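Local structure of glycerate dehydrogenase (Bacillus sp. 5mfcol3.1, 6P2I) at residues E37-L42 against I60-R65; M90-P95 against I291-S296; H105-L110 against N162-K167; K175-V178 against Q182-D185. The protein reduces acyclic imino acids with NADPH as an asymmetric imine reductase of the D-isomer specific 2-hydroxyacid dehydrogenase family. All coordinates share one frame; numbering follows the deposited sequence. Where two conformers were deposited one is given.

Interaction 1: residues E37-L42 against I60-R65; sequences EAINRL and IEKISR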
loop_
_atom_site.group_PDB
_atom_site.type_symbol
_atom_site.label_atom_id
_atom_site.label_comp_id
_atom_site.label_asym_id
_atom_site.label_seq_id
_atom_site.Cartn_x
_atom_site.Cartn_y
_atom_site.Cartn_z
ATOM N N GLU A 37 -28.391 12.194 29.191
ATOM C CA GLU A 37 -27.101 12.072 29.863
ATOM C C GLU A 37 -26.100 13.058 29.284
ATOM O O GLU A 37 -25.334 13.692 30.022
ATOM C CB GLU A 37 -26.567 10.638 29.737
ATOM C CG GLU A 37 -27.181 9.643 30.735
ATOM C CD GLU A 37 -26.848 8.196 30.387
ATOM O OE1 GLU A 37 -26.651 7.919 29.193
ATOM O OE2 GLU A 37 -26.795 7.340 31.298
ATOM N N ALA A 38 -26.106 13.214 27.958
ATOM C CA ALA A 38 -25.145 14.097 27.311
ATOM C C ALA A 38 -25.338 15.535 27.770
ATOM O O ALA A 38 -24.374 16.210 28.156
ATOM C CB ALA A 38 -25.282 13.985 25.793
ATOM N N ILE A 39 -26.583 16.017 27.749
ATOM C CA ILE A 39 -26.865 17.373 28.212
ATOM C C ILE A 39 -26.463 17.528 29.672
ATOM O O ILE A 39 -25.877 18.546 30.066
ATOM C CB ILE A 39 -28.349 17.720 27.996
ATOM C CG1 ILE A 39 -28.643 17.852 26.498
ATOM C CG2 ILE A 39 -28.702 18.992 28.738
ATOM C CD1 ILE A 39 -30.122 17.914 26.177
ATOM N N ASN A 40 -26.755 16.515 30.496
ATOM C CA ASN A 40 -26.419 16.599 31.912
ATOM C C ASN A 40 -24.910 16.629 32.121
ATOM O O ASN A 40 -24.407 17.423 32.929
ATOM C CB ASN A 40 -27.035 15.431 32.681
ATOM C CG ASN A 40 -26.933 15.612 34.183
ATOM O OD1 ASN A 40 -26.086 15.006 34.840
ATOM N ND2 ASN A 40 -27.791 16.466 34.734
ATOM N N ARG A 41 -24.171 15.771 31.411
ATOM C CA ARG A 41 -22.720 15.771 31.557
ATOM C C ARG A 41 -22.132 17.077 31.060
ATOM O O ARG A 41 -21.226 17.633 31.691
ATOM C CB ARG A 41 -22.108 14.587 30.810
ATOM C CG ARG A 41 -22.483 13.249 31.416
ATOM C CD ARG A 41 -22.238 12.099 30.451
ATOM N NE ARG A 41 -22.778 10.859 31.007
ATOM C CZ ARG A 41 -22.562 9.651 30.493
ATOM N NH1 ARG A 41 -21.801 9.502 29.402
ATOM N NH2 ARG A 41 -23.103 8.586 31.075
ATOM N N LEU A 42 -22.645 17.587 29.936
ATOM C CA LEU A 42 -22.150 18.857 29.419
ATOM C C LEU A 42 -22.463 20.008 30.368
ATOM O O LEU A 42 -21.666 20.946 30.481
ATOM C CB LEU A 42 -22.741 19.122 28.033
ATOM C CG LEU A 42 -22.170 18.188 26.953
ATOM C CD1 LEU A 42 -23.082 18.151 25.723
ATOM C CD2 LEU A 42 -20.741 18.571 26.557
ATOM N N ILE A 60 -27.739 22.299 22.831
ATOM C CA ILE A 60 -26.932 23.411 23.330
ATOM C C ILE A 60 -27.802 24.459 24.008
ATOM O O ILE A 60 -27.392 25.071 25.003
ATOM C CB ILE A 60 -26.101 24.001 22.169
ATOM C CG1 ILE A 60 -25.084 22.968 21.676
ATOM C CG2 ILE A 60 -25.401 25.288 22.582
ATOM C CD1 ILE A 60 -24.699 23.124 20.223
ATOM N N GLU A 61 -29.025 24.664 23.517
ATOM C CA GLU A 61 -29.926 25.603 24.172
ATOM C C GLU A 61 -30.270 25.172 25.592
ATOM O O GLU A 61 -30.633 26.021 26.413
ATOM C CB GLU A 61 -31.190 25.768 23.331
ATOM C CG GLU A 61 -30.895 26.242 21.915
ATOM C CD GLU A 61 -32.139 26.564 21.111
ATOM O OE1 GLU A 61 -33.137 25.821 21.225
ATOM O OE2 GLU A 61 -32.116 27.568 20.366
ATOM N N LYS A 62 -30.138 23.884 25.910
ATOM C CA LYS A 62 -30.432 23.371 27.243
ATOM C C LYS A 62 -29.198 23.259 28.129
ATOM O O LYS A 62 -29.321 22.881 29.298
ATOM C CB LYS A 62 -31.114 22.005 27.137
ATOM C CG LYS A 62 -32.476 22.045 26.448
ATOM C CD LYS A 62 -32.964 20.650 26.084
ATOM C CE LYS A 62 -34.298 20.711 25.355
ATOM N NZ LYS A 62 -34.705 19.383 24.818
ATOM N N ILE A 63 -28.024 23.576 27.609
ATOM C CA ILE A 63 -26.770 23.438 28.339
ATOM C C ILE A 63 -26.513 24.690 29.166
ATOM O O ILE A 63 -26.786 25.814 28.727
ATOM C CB ILE A 63 -25.614 23.167 27.356
ATOM C CG1 ILE A 63 -25.754 21.766 26.762
ATOM C CG2 ILE A 63 -24.249 23.331 28.037
ATOM C CD1 ILE A 63 -24.731 21.442 25.696
ATOM N N SER A 64 -25.989 24.495 30.373
ATOM C CA SER A 64 -25.490 25.581 31.197
ATOM C C SER A 64 -24.079 25.241 31.659
ATOM O O SER A 64 -23.579 24.135 31.433
ATOM C CB SER A 64 -26.418 25.842 32.401
ATOM O OG SER A 64 -26.458 24.715 33.259
ATOM N N ARG A 65 -23.433 26.237 32.275
ATOM C CA ARG A 65 -22.109 26.139 32.895
ATOM C C ARG A 65 -20.970 25.950 31.898
ATOM O O ARG A 65 -19.956 26.653 31.985
ATOM C CB ARG A 65 -22.078 25.009 33.927
ATOM C CG ARG A 65 -20.719 24.831 34.570
ATOM C CD ARG A 65 -20.749 23.801 35.685
ATOM N NE ARG A 65 -19.415 23.539 36.222
ATOM C CZ ARG A 65 -19.171 22.700 37.224
ATOM N NH1 ARG A 65 -20.172 22.039 37.791
ATOM N NH2 ARG A 65 -17.930 22.521 37.660
#
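Lys62 is the first residue of 60-65 to meet the helix. The bend that presents it is a type I turn, held by the bond from Ile63 N to Ile60 O. The aliphatic part of Lys62 lies across Ile39, with CD 3.9 Å from Ile39 CD1. The chain is extended beyond CG, so its charged end runs on past the contact. The other branch of Ile39 also takes part: CG2 sits 4.0 Å from Lys62 O.

Ile63 comes next and carries the buried side of the contact. Its CD1 is 3.7 Å from Leu42 CD1 and also packs on Leu42 CB. A chi1 of -70° sets CG1 of Ile63 beside the backbone N, and an extended chi2 (175°) carries CD1 on to Leu42. The helix 35-43 flanks the parallel five-stranded sheet of the N-terminal part of the chain. The loop leads into strand 68-71 of that same sheet.

At Ser64 the carbonyl oxygen merely lies near that of Leu42. The tie to the end of the helix is the hydrogen bond between Ser64 N and Ser43 OG. Just beyond, Arg65 NE forms a salt bridge with Asp46.

Interaction 2: residues M90-P95 against I291-S296; sequences MVSNCP and IENIES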
loop_
_atom_site.group_PDB
_atom_site.type_symbol
_atom_site.label_atom_id
_atom_site.label_comp_id
_atom_site.label_asym_id
_atom_site.label_seq_id
_atom_site.Cartn_x
_atom_site.Cartn_y
_atom_site.Cartn_z
ATOM N N MET A 90 -16.717 27.976 23.658
ATOM C CA MET A 90 -15.576 27.875 22.760
ATOM C C MET A 90 -15.312 26.414 22.416
ATOM O O MET A 90 -15.582 25.512 23.214
ATOM C CB MET A 90 -14.365 28.543 23.424
ATOM C CG MET A 90 -13.165 28.858 22.546
ATOM S SD MET A 90 -11.694 29.118 23.577
ATOM C CE MET A 90 -11.693 30.907 23.602
ATOM N N VAL A 91 -14.820 26.178 21.195
ATOM C CA VAL A 91 -14.601 24.835 20.666
ATOM C C VAL A 91 -13.197 24.747 20.095
ATOM O O VAL A 91 -12.783 25.620 19.325
ATOM C CB VAL A 91 -15.607 24.471 19.558
ATOM C CG1 VAL A 91 -15.413 23.013 19.118
ATOM C CG2 VAL A 91 -17.006 24.730 20.010
ATOM N N SER A 92 -12.485 23.679 20.447
ATOM C CA SER A 92 -11.219 23.317 19.820
ATOM C C SER A 92 -11.313 21.888 19.320
ATOM O O SER A 92 -12.058 21.074 19.869
ATOM C CB SER A 92 -10.025 23.408 20.801
ATOM O OG SER A 92 -9.710 24.739 21.164
ATOM N N ASN A 93 -10.522 21.565 18.291
ATOM C CA ASN A 93 -10.346 20.175 17.902
ATOM C C ASN A 93 -8.916 19.744 18.213
ATOM O O ASN A 93 -8.131 20.494 18.802
ATOM C CB ASN A 93 -10.710 19.966 16.425
ATOM C CG ASN A 93 -9.755 20.662 15.462
ATOM O OD1 ASN A 93 -8.973 21.538 15.838
ATOM N ND2 ASN A 93 -9.846 20.285 14.196
ATOM N N CYS A 94 -8.588 18.512 17.823
ATOM C CA CYS A 94 -7.216 18.023 17.838
ATOM C C CYS A 94 -6.811 17.910 16.377
ATOM O O CYS A 94 -7.268 16.997 15.670
ATOM C CB CYS A 94 -7.096 16.677 18.561
ATOM S SG CYS A 94 -7.528 16.837 20.337
ATOM N N PRO A 95 -6.005 18.833 15.874
ATOM C CA PRO A 95 -5.980 19.088 14.428
ATOM C C PRO A 95 -4.996 18.278 13.609
ATOM O O PRO A 95 -5.168 18.227 12.390
ATOM C CB PRO A 95 -5.598 20.567 14.356
ATOM C CG PRO A 95 -4.753 20.788 15.566
ATOM C CD PRO A 95 -5.342 19.907 16.640
ATOM N N ILE A 291 -4.081 17.540 25.673
ATOM C CA ILE A 291 -3.486 18.184 26.838
ATOM C C ILE A 291 -3.075 19.608 26.496
ATOM O O ILE A 291 -3.224 20.525 27.314
ATOM C CB ILE A 291 -2.306 17.350 27.368
ATOM C CG1 ILE A 291 -2.832 16.081 28.034
ATOM C CG2 ILE A 291 -1.440 18.153 28.338
ATOM C CD1 ILE A 291 -1.802 14.972 28.168
ATOM N N GLU A 292 -2.554 19.818 25.285
ATOM C CA GLU A 292 -2.187 21.167 24.880
ATOM C C GLU A 292 -3.407 22.071 24.820
ATOM O O GLU A 292 -3.337 23.244 25.202
ATOM C CB GLU A 292 -1.483 21.150 23.528
ATOM C CG GLU A 292 -1.152 22.537 23.040
ATOM C CD GLU A 292 -0.330 22.518 21.770
ATOM O OE1 GLU A 292 -0.223 21.433 21.154
ATOM O OE2 GLU A 292 0.205 23.584 21.394
ATOM N N ASN A 293 -4.537 21.540 24.357
ATOM C CA ASN A 293 -5.771 22.320 24.366
ATOM C C ASN A 293 -6.135 22.760 25.777
ATOM O O ASN A 293 -6.492 23.925 26.007
ATOM C CB ASN A 293 -6.909 21.509 23.749
ATOM C CG ASN A 293 -6.850 21.501 22.236
ATOM O OD1 ASN A 293 -6.306 22.425 21.629
ATOM N ND2 ASN A 293 -7.410 20.464 21.618
ATOM N N ILE A 294 -6.074 21.832 26.737
ATOM C CA ILE A 294 -6.464 22.152 28.111
ATOM C C ILE A 294 -5.508 23.174 28.711
ATOM O O ILE A 294 -5.929 24.195 29.271
ATOM C CB ILE A 294 -6.520 20.869 28.961
ATOM C CG1 ILE A 294 -7.644 19.958 28.442
ATOM C CG2 ILE A 294 -6.688 21.217 30.431
ATOM C CD1 ILE A 294 -7.622 18.539 29.006
ATOM N N GLU A 295 -4.203 22.908 28.614
ATOM C CA GLU A 295 -3.217 23.815 29.193
ATOM C C GLU A 295 -3.344 25.213 28.600
ATOM O O GLU A 295 -3.349 26.213 29.331
ATOM C CB GLU A 295 -1.804 23.263 28.967
ATOM N N SER A 296 -3.458 25.300 27.271
ATOM C CA SER A 296 -3.485 26.603 26.613
ATOM C C SER A 296 -4.745 27.374 26.976
ATOM O O SER A 296 -4.713 28.601 27.114
ATOM C CB SER A 296 -3.389 26.429 25.097
ATOM O OG SER A 296 -2.150 25.838 24.732
#
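The last strand of the N-terminal parallel sheet, 90-92, runs out into a loop beside the long helix 280-298. Asn293 on the helix bonds to Asn93 in that loop. The donor is Asn293 ND2 and the acceptor is the backbone Asn93 O, 2.9 Å away. The N-H...O angle is 157°. Asn93 O lies close to the amide plane of Asn293, but ND2 approaches from above the carbonyl plane of Asn93, 51° out of it.

The rest of the Asn293 amide is also engaged. OD1 accepts from Asn304 ND2, and it lies 3.9 Å from Ser92 CB. The hydroxyl of Ser92 is used elsewhere, by Tyr68 OH and Val303 O. At the nitrogen end of the amide, Cys94 SG is 3.8 Å from Asn293 ND2. CG of Asn293 is anti to its carbonyl carbon (chi1 -79°), which carries the amide out to the loop. With an alanine in place of Asn293, Asn93 O and Asn304 ND2 would probably lose this partner, and a gap would open beside Ser92 and Cys94.

The loop goes on to the ligands: Asn93 ND2 and Cys94 O both bond to Thr74, a residue of the D-arginine pocket, and Pro95 touches NADP. One buried amide, used at both ends, thus ties the helix to a loop that borders the binding cleft.

Interaction 3: residues H105-L110 against N162-K167; sequences HVFALL and NAFQMK. With EDO (1,2-ethanediol), chain E.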
loop_
_atom_site.group_PDB
_atom_site.type_symbol
_atom_site.label_atom_id
_atom_site.label_comp_id
_atom_site.label_asym_id
_atom_site.label_seq_id
_atom_site.Cartn_x
_atom_site.Cartn_y
_atom_site.Cartn_z
ATOM N N HIS A 105 -2.449 5.597 5.097
ATOM C CA HIS A 105 -3.591 4.752 4.774
ATOM C C HIS A 105 -4.089 4.985 3.363
ATOM O O HIS A 105 -4.605 4.054 2.731
ATOM C CB HIS A 105 -4.728 5.009 5.767
ATOM C CG HIS A 105 -5.704 3.890 5.865
ATOM N ND1 HIS A 105 -5.444 2.738 6.577
ATOM C CD2 HIS A 105 -6.960 3.755 5.375
ATOM C CE1 HIS A 105 -6.503 1.947 6.528
ATOM N NE2 HIS A 105 -7.433 2.537 5.798
ATOM N N VAL A 106 -3.980 6.218 2.857
ATOM C CA VAL A 106 -4.366 6.467 1.473
ATOM C C VAL A 106 -3.578 5.550 0.543
ATOM O O VAL A 106 -4.136 4.946 -0.383
ATOM C CB VAL A 106 -4.139 7.947 1.105
ATOM C CG1 VAL A 106 -4.258 8.155 -0.400
ATOM C CG2 VAL A 106 -5.122 8.862 1.851
ATOM N N PHE A 107 -2.277 5.421 0.792
ATOM C CA PHE A 107 -1.456 4.561 -0.053
ATOM C C PHE A 107 -1.709 3.090 0.238
ATOM O O PHE A 107 -1.690 2.278 -0.686
ATOM C CB PHE A 107 0.021 4.937 0.099
ATOM C CG PHE A 107 0.349 6.229 -0.575
ATOM C CD1 PHE A 107 0.151 7.443 0.073
ATOM C CD2 PHE A 107 0.788 6.230 -1.886
ATOM C CE1 PHE A 107 0.410 8.631 -0.567
ATOM C CE2 PHE A 107 1.056 7.425 -2.538
ATOM C CZ PHE A 107 0.876 8.621 -1.881
ATOM N N ALA A 108 -1.997 2.733 1.493
ATOM C CA ALA A 108 -2.424 1.369 1.790
ATOM C C ALA A 108 -3.644 0.991 0.959
ATOM O O ALA A 108 -3.680 -0.070 0.324
ATOM C CB ALA A 108 -2.729 1.219 3.287
ATOM N N LEU A 109 -4.658 1.861 0.940
ATOM C CA LEU A 109 -5.865 1.574 0.176
ATOM C C LEU A 109 -5.600 1.574 -1.323
ATOM O O LEU A 109 -6.093 0.697 -2.042
ATOM C CB LEU A 109 -6.943 2.601 0.503
ATOM C CG LEU A 109 -7.558 2.467 1.886
ATOM C CD1 LEU A 109 -8.452 3.686 2.166
ATOM C CD2 LEU A 109 -8.357 1.167 2.004
ATOM N N LEU A 110 -4.849 2.565 -1.809
ATOM C CA LEU A 110 -4.558 2.669 -3.234
ATOM C C LEU A 110 -3.867 1.414 -3.744
ATOM O O LEU A 110 -4.245 0.864 -4.779
ATOM C CB LEU A 110 -3.695 3.910 -3.495
ATOM C CG LEU A 110 -3.045 4.079 -4.872
ATOM C CD1 LEU A 110 -4.084 4.105 -5.987
ATOM C CD2 LEU A 110 -2.205 5.356 -4.894
ATOM N N ASN A 162 4.658 13.207 -4.137
ATOM C CA ASN A 162 5.642 13.935 -4.939
ATOM C C ASN A 162 6.980 13.220 -4.942
ATOM O O ASN A 162 7.761 13.355 -5.893
ATOM C CB ASN A 162 5.805 15.374 -4.427
ATOM C CG ASN A 162 4.935 16.376 -5.181
ATOM O OD1 ASN A 162 4.886 16.377 -6.414
ATOM N ND2 ASN A 162 4.253 17.246 -4.438
ATOM N N ALA A 163 7.247 12.429 -3.908
ATOM C CA ALA A 163 8.478 11.665 -3.824
ATOM C C ALA A 163 8.315 10.220 -4.286
ATOM O O ALA A 163 9.325 9.545 -4.512
ATOM C CB ALA A 163 9.022 11.723 -2.393
ATOM N N PHE A 164 7.077 9.733 -4.442
ATOM C CA PHE A 164 6.797 8.632 -5.361
ATOM C C PHE A 164 6.952 9.056 -6.815
ATOM O O PHE A 164 6.787 8.214 -7.708
ATOM C CB PHE A 164 5.375 8.112 -5.176
ATOM C CG PHE A 164 5.274 6.791 -4.469
ATOM C CD1 PHE A 164 5.594 5.613 -5.109
ATOM C CD2 PHE A 164 4.796 6.731 -3.163
ATOM C CE1 PHE A 164 5.475 4.408 -4.457
ATOM C CE2 PHE A 164 4.671 5.527 -2.510
ATOM C CZ PHE A 164 5.011 4.360 -3.158
ATOM N N GLN A 165 7.282 10.321 -7.075
ATOM C CA GLN A 165 7.351 10.879 -8.425
ATOM C C GLN A 165 6.001 10.736 -9.133
ATOM O O GLN A 165 5.872 10.102 -10.180
ATOM C CB GLN A 165 8.486 10.244 -9.241
ATOM C CG GLN A 165 9.876 10.503 -8.676
ATOM C CD GLN A 165 10.235 11.977 -8.647
ATOM O OE1 GLN A 165 10.568 12.524 -7.597
ATOM N NE2 GLN A 165 10.176 12.626 -9.806
ATOM N N MET A 166 4.984 11.325 -8.514
ATOM C CA MET A 166 3.659 11.471 -9.099
ATOM C C MET A 166 3.426 12.938 -9.431
ATOM O O MET A 166 4.102 13.822 -8.903
ATOM C CB MET A 166 2.572 10.976 -8.135
ATOM C CG MET A 166 2.776 9.536 -7.729
ATOM S SD MET A 166 1.640 8.969 -6.502
ATOM C CE MET A 166 0.151 8.870 -7.472
ATOM N N LYS A 167 2.472 13.193 -10.326
ATOM C CA LYS A 167 1.995 14.551 -10.570
ATOM C C LYS A 167 0.853 14.811 -9.604
ATOM O O LYS A 167 -0.103 14.032 -9.559
ATOM C CB LYS A 167 1.526 14.732 -12.010
ATOM C CG LYS A 167 2.262 13.850 -12.999
ATOM C CD LYS A 167 2.580 14.583 -14.289
ATOM C CE LYS A 167 3.498 13.754 -15.178
ATOM N NZ LYS A 167 3.914 14.503 -16.392
HETATM C C1 EDO E . 10.040 6.385 -7.046
HETATM O O1 EDO E . 8.747 5.866 -7.374
HETATM C C2 EDO E . 11.097 5.307 -7.259
HETATM O O2 EDO E . 11.258 5.083 -8.666
#
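Phe107 and Phe164 set their rings almost parallel, with 7° between the planes, but slid far apart. The centroids are 5.5 Å from each other, so the rings barely overlap. The CD2 and CE2 atoms of each ring make the contact: Phe107 CE2 is 3.9 Å from Phe164 CD2, and Phe107 CD2 is 4.0 Å from Phe164 CE2. With chi1 at -73°, CG of Phe107 lies beside its backbone N, and the ring leaves helix 99-114 toward the end of helix 152-163. Met166 approaches the Phe107 ring at its edge, with SD 4.3 Å from CE2.

Phe164 and Met166 precede and follow Gln165, the positive-phi residue of the Schellman motif that ends helix 152-163. This turn brings both side chains to Phe107. The second subunit also packs here, with its Phe111 on Phe107 and its Ile160 on Phe164. A serine at Phe164 would lack the ring beside Phe107 CD2 and CE2 and would probably open a gap there and towards Ile160 of the second subunit. Phe164 O accepts a 3.1 Å bond from O1 of 1,2-ethanediol, probably from the crystallisation liquor. The chemistry between the segments is wholly apolar, so the fit depends on shape and burial.

Interaction 4: residues K175-V178 against Q182-D185; sequences KRNV and QQVD. With NAP (NADP nicotinamide-adenine-dinucleotide phosphate), chain C.
Gln183 spans the gap to the loop with its amide and uses both ends. NE2 donates to Arg176 O at 2.9 Å, with an N-H...O angle of 166°. OE1 accepts from Val178 N at 2.8 Å, and this bond is nearly straight too, at 171°. Both bonded atoms belong to the backbone on the two sides of Asn177. The Gln183 chain is extended beyond CG, which lets the amide reach them, and the two bonds fix the amide's rotation. Arg176 O has a second donor, Asn172 ND2. The side chain of Val178 crosses that of Gln183 at about a right angle, with CB 3.8 Å from OE1.

At the outer edge a water donates to Val184 O at 2.7 Å and accepts a weak bond from Lys175 NZ.

The loop follows strand 167-171, the second strand of the Rossmann-type domain, where NADP-dependent members commonly read the 2'-phosphate. Here Arg176 NH1 makes a weak bond of 3.0 Å to NADP O2X, with the oxygen at the guanidinium edge. Ser174 OG bonds to the cofactor as well, and to Arg176 N. Gln183 is thus probably a second-shell residue: it holds the backbone of Arg176, whose positive charge faces the phosphate, consistent with a preference for NADPH.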
loop_
_atom_site.group_PDB
_atom_site.type_symbol
_atom_site.label_atom_id
_atom_site.label_comp_id
_atom_site.label_asym_id
_atom_site.label_seq_id
_atom_site.Cartn_x
_atom_site.Cartn_y
_atom_site.Cartn_z
ATOM N N LYS A 175 -8.469 29.181 -2.161
ATOM C CA LYS A 175 -7.502 29.386 -3.237
ATOM C C LYS A 175 -6.148 29.863 -2.719
ATOM O O LYS A 175 -5.320 30.357 -3.497
ATOM C CB LYS A 175 -8.038 30.340 -4.309
ATOM C CG LYS A 175 -9.384 29.921 -4.877
ATOM C CD LYS A 175 -9.232 28.860 -5.947
ATOM C CE LYS A 175 -8.949 29.501 -7.303
ATOM N NZ LYS A 175 -8.271 28.562 -8.237
ATOM N N ARG A 176 -5.878 29.708 -1.423
ATOM C CA ARG A 176 -4.510 29.876 -0.956
ATOM C C ARG A 176 -3.597 28.932 -1.731
ATOM O O ARG A 176 -3.966 27.799 -2.052
ATOM C CB ARG A 176 -4.404 29.627 0.554
ATOM C CG ARG A 176 -4.475 28.175 0.989
ATOM C CD ARG A 176 -3.965 27.990 2.423
ATOM N NE ARG A 176 -4.266 29.142 3.270
ATOM C CZ ARG A 176 -5.402 29.311 3.941
ATOM N NH1 ARG A 176 -6.364 28.400 3.876
ATOM N NH2 ARG A 176 -5.575 30.400 4.683
ATOM N N ASN A 177 -2.411 29.422 -2.076
ATOM C CA ASN A 177 -1.497 28.667 -2.915
ATOM C C ASN A 177 -0.699 27.693 -2.056
ATOM O O ASN A 177 0.082 28.110 -1.194
ATOM C CB ASN A 177 -0.575 29.629 -3.662
ATOM C CG ASN A 177 0.208 28.945 -4.756
ATOM O OD1 ASN A 177 -0.001 27.765 -5.040
ATOM N ND2 ASN A 177 1.117 29.686 -5.383
ATOM N N VAL A 178 -0.894 26.399 -2.287
ATOM C CA VAL A 178 -0.212 25.356 -1.534
ATOM C C VAL A 178 0.972 24.872 -2.358
ATOM O O VAL A 178 0.820 24.511 -3.533
ATOM C CB VAL A 178 -1.174 24.203 -1.187
ATOM C CG1 VAL A 178 -0.459 23.136 -0.379
ATOM C CG2 VAL A 178 -2.381 24.742 -0.420
ATOM N N GLN A 182 -0.410 21.564 -8.032
ATOM C CA GLN A 182 -1.024 22.351 -9.098
ATOM C C GLN A 182 -2.524 22.415 -8.843
ATOM O O GLN A 182 -3.207 21.386 -8.860
ATOM C CB GLN A 182 -0.739 21.739 -10.463
ATOM C CG GLN A 182 -1.500 22.407 -11.590
ATOM C CD GLN A 182 -0.684 23.480 -12.290
ATOM O OE1 GLN A 182 -0.448 24.560 -11.745
ATOM N NE2 GLN A 182 -0.235 23.177 -13.501
ATOM N N GLN A 183 -3.046 23.607 -8.594
ATOM C CA GLN A 183 -4.433 23.713 -8.179
ATOM C C GLN A 183 -5.347 23.952 -9.374
ATOM O O GLN A 183 -5.033 24.733 -10.277
ATOM C CB GLN A 183 -4.578 24.801 -7.114
ATOM C CG GLN A 183 -3.923 24.324 -5.836
ATOM C CD GLN A 183 -3.620 25.410 -4.824
ATOM O OE1 GLN A 183 -2.453 25.632 -4.487
ATOM N NE2 GLN A 183 -4.657 26.064 -4.306
ATOM N N VAL A 184 -6.464 23.221 -9.386
ATOM C CA VAL A 184 -7.409 23.180 -10.497
ATOM C C VAL A 184 -8.819 23.211 -9.917
ATOM O O VAL A 184 -9.015 23.038 -8.713
ATOM C CB VAL A 184 -7.216 21.917 -11.360
ATOM C CG1 VAL A 184 -5.795 21.864 -11.924
ATOM C CG2 VAL A 184 -7.501 20.676 -10.531
ATOM N N ASP A 185 -9.815 23.414 -10.786
ATOM C CA ASP A 185 -11.187 23.252 -10.320
ATOM C C ASP A 185 -11.578 21.767 -10.325
ATOM O O ASP A 185 -10.841 20.903 -10.817
ATOM C CB ASP A 185 -12.154 24.134 -11.134
ATOM C CG ASP A 185 -12.433 23.621 -12.553
ATOM O OD1 ASP A 185 -11.877 22.601 -12.997
ATOM O OD2 ASP A 185 -13.234 24.281 -13.250
HETATM P PA NAP C . -7.779 20.746 7.073
HETATM O O1A NAP C . -8.826 21.671 7.658
HETATM O O2A NAP C . -6.333 20.953 7.415
HETATM O O5B NAP C . -7.911 20.814 5.482
HETATM C C5B NAP C . -9.185 20.844 4.846
HETATM C C4B NAP C . -8.945 21.130 3.368
HETATM O O4B NAP C . -10.211 21.066 2.707
HETATM C C3B NAP C . -8.397 22.539 3.129
HETATM O O3B NAP C . -7.595 22.535 1.931
HETATM C C2B NAP C . -9.638 23.355 2.856
HETATM O O2B NAP C . -9.383 24.509 2.070
HETATM C C1B NAP C . -10.428 22.328 2.066
HETATM N N9A NAP C . -11.853 22.685 2.003
HETATM C C8A NAP C . -12.661 22.998 3.036
HETATM N N7A NAP C . -13.905 23.295 2.586
HETATM C C5A NAP C . -13.876 23.186 1.245
HETATM C C6A NAP C . -14.844 23.357 0.144
HETATM N N6A NAP C . -16.123 23.723 0.402
HETATM N N1A NAP C . -14.406 23.134 -1.112
HETATM C C2A NAP C . -13.134 22.767 -1.386
HETATM N N3A NAP C . -12.190 22.588 -0.442
HETATM C C4A NAP C . -12.518 22.786 0.867
HETATM O O3 NAP C . -8.304 19.256 7.405
HETATM P PN NAP C . -7.425 17.918 7.558
HETATM O O1N NAP C . -6.688 17.928 8.874
HETATM O O2N NAP C . -6.625 17.687 6.296
HETATM O O5D NAP C . -8.600 16.829 7.680
HETATM C C5D NAP C . -9.538 16.660 6.610
HETATM C C4D NAP C . -10.613 15.654 6.999
HETATM O O4D NAP C . -10.015 14.371 7.167
HETATM C C3D NAP C . -11.267 15.915 8.348
HETATM O O3D NAP C . -12.309 16.900 8.276
HETATM C C2D NAP C . -11.778 14.532 8.728
HETATM O O2D NAP C . -13.152 14.407 8.339
HETATM C C1D NAP C . -10.896 13.563 7.937
HETATM N N1N NAP C . -10.138 12.695 8.847
HETATM C C2N NAP C . -10.250 11.360 8.731
HETATM C C3N NAP C . -9.563 10.504 9.587
HETATM C C7N NAP C . -9.724 9.009 9.459
HETATM O O7N NAP C . -9.381 8.290 10.386
HETATM N N7N NAP C . -10.294 8.485 8.364
HETATM C C4N NAP C . -8.746 11.054 10.579
HETATM C C5N NAP C . -8.652 12.444 10.688
HETATM C C6N NAP C . -9.360 13.242 9.796
HETATM P P2B NAP C . -8.923 25.925 2.696
HETATM O O1X NAP C . -9.958 26.261 3.756
HETATM O O2X NAP C . -7.564 25.675 3.291
HETATM O O3X NAP C . -8.883 26.834 1.497
HETATM O O HOH W 1 -9.089 25.358 -7.304
#

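How the interactions relate
Interactions 1 and 2 lie around the five-stranded N-terminal sheet, the second joining its edge strand to helix 280-298. Interactions 3 and 4 belong to the nucleotide-binding domain. Interactions 1 and 4 are surface contacts, while 2 and 3 are buried. Burial does not set the chemistry. Interactions 1 and 3 rest on apolar side chains, whereas 2 and 4 each use a side-chain amide to grip loop backbone, with one bond across the contact in 2 and two in 4. Interaction 3 alone involves the second subunit. Both 2 and 4 reach the cofactor, through Pro95 and Arg176, yet their centres are 29 Å apart. Interactions 3 and 4 lie inside the loop closed by interaction 2.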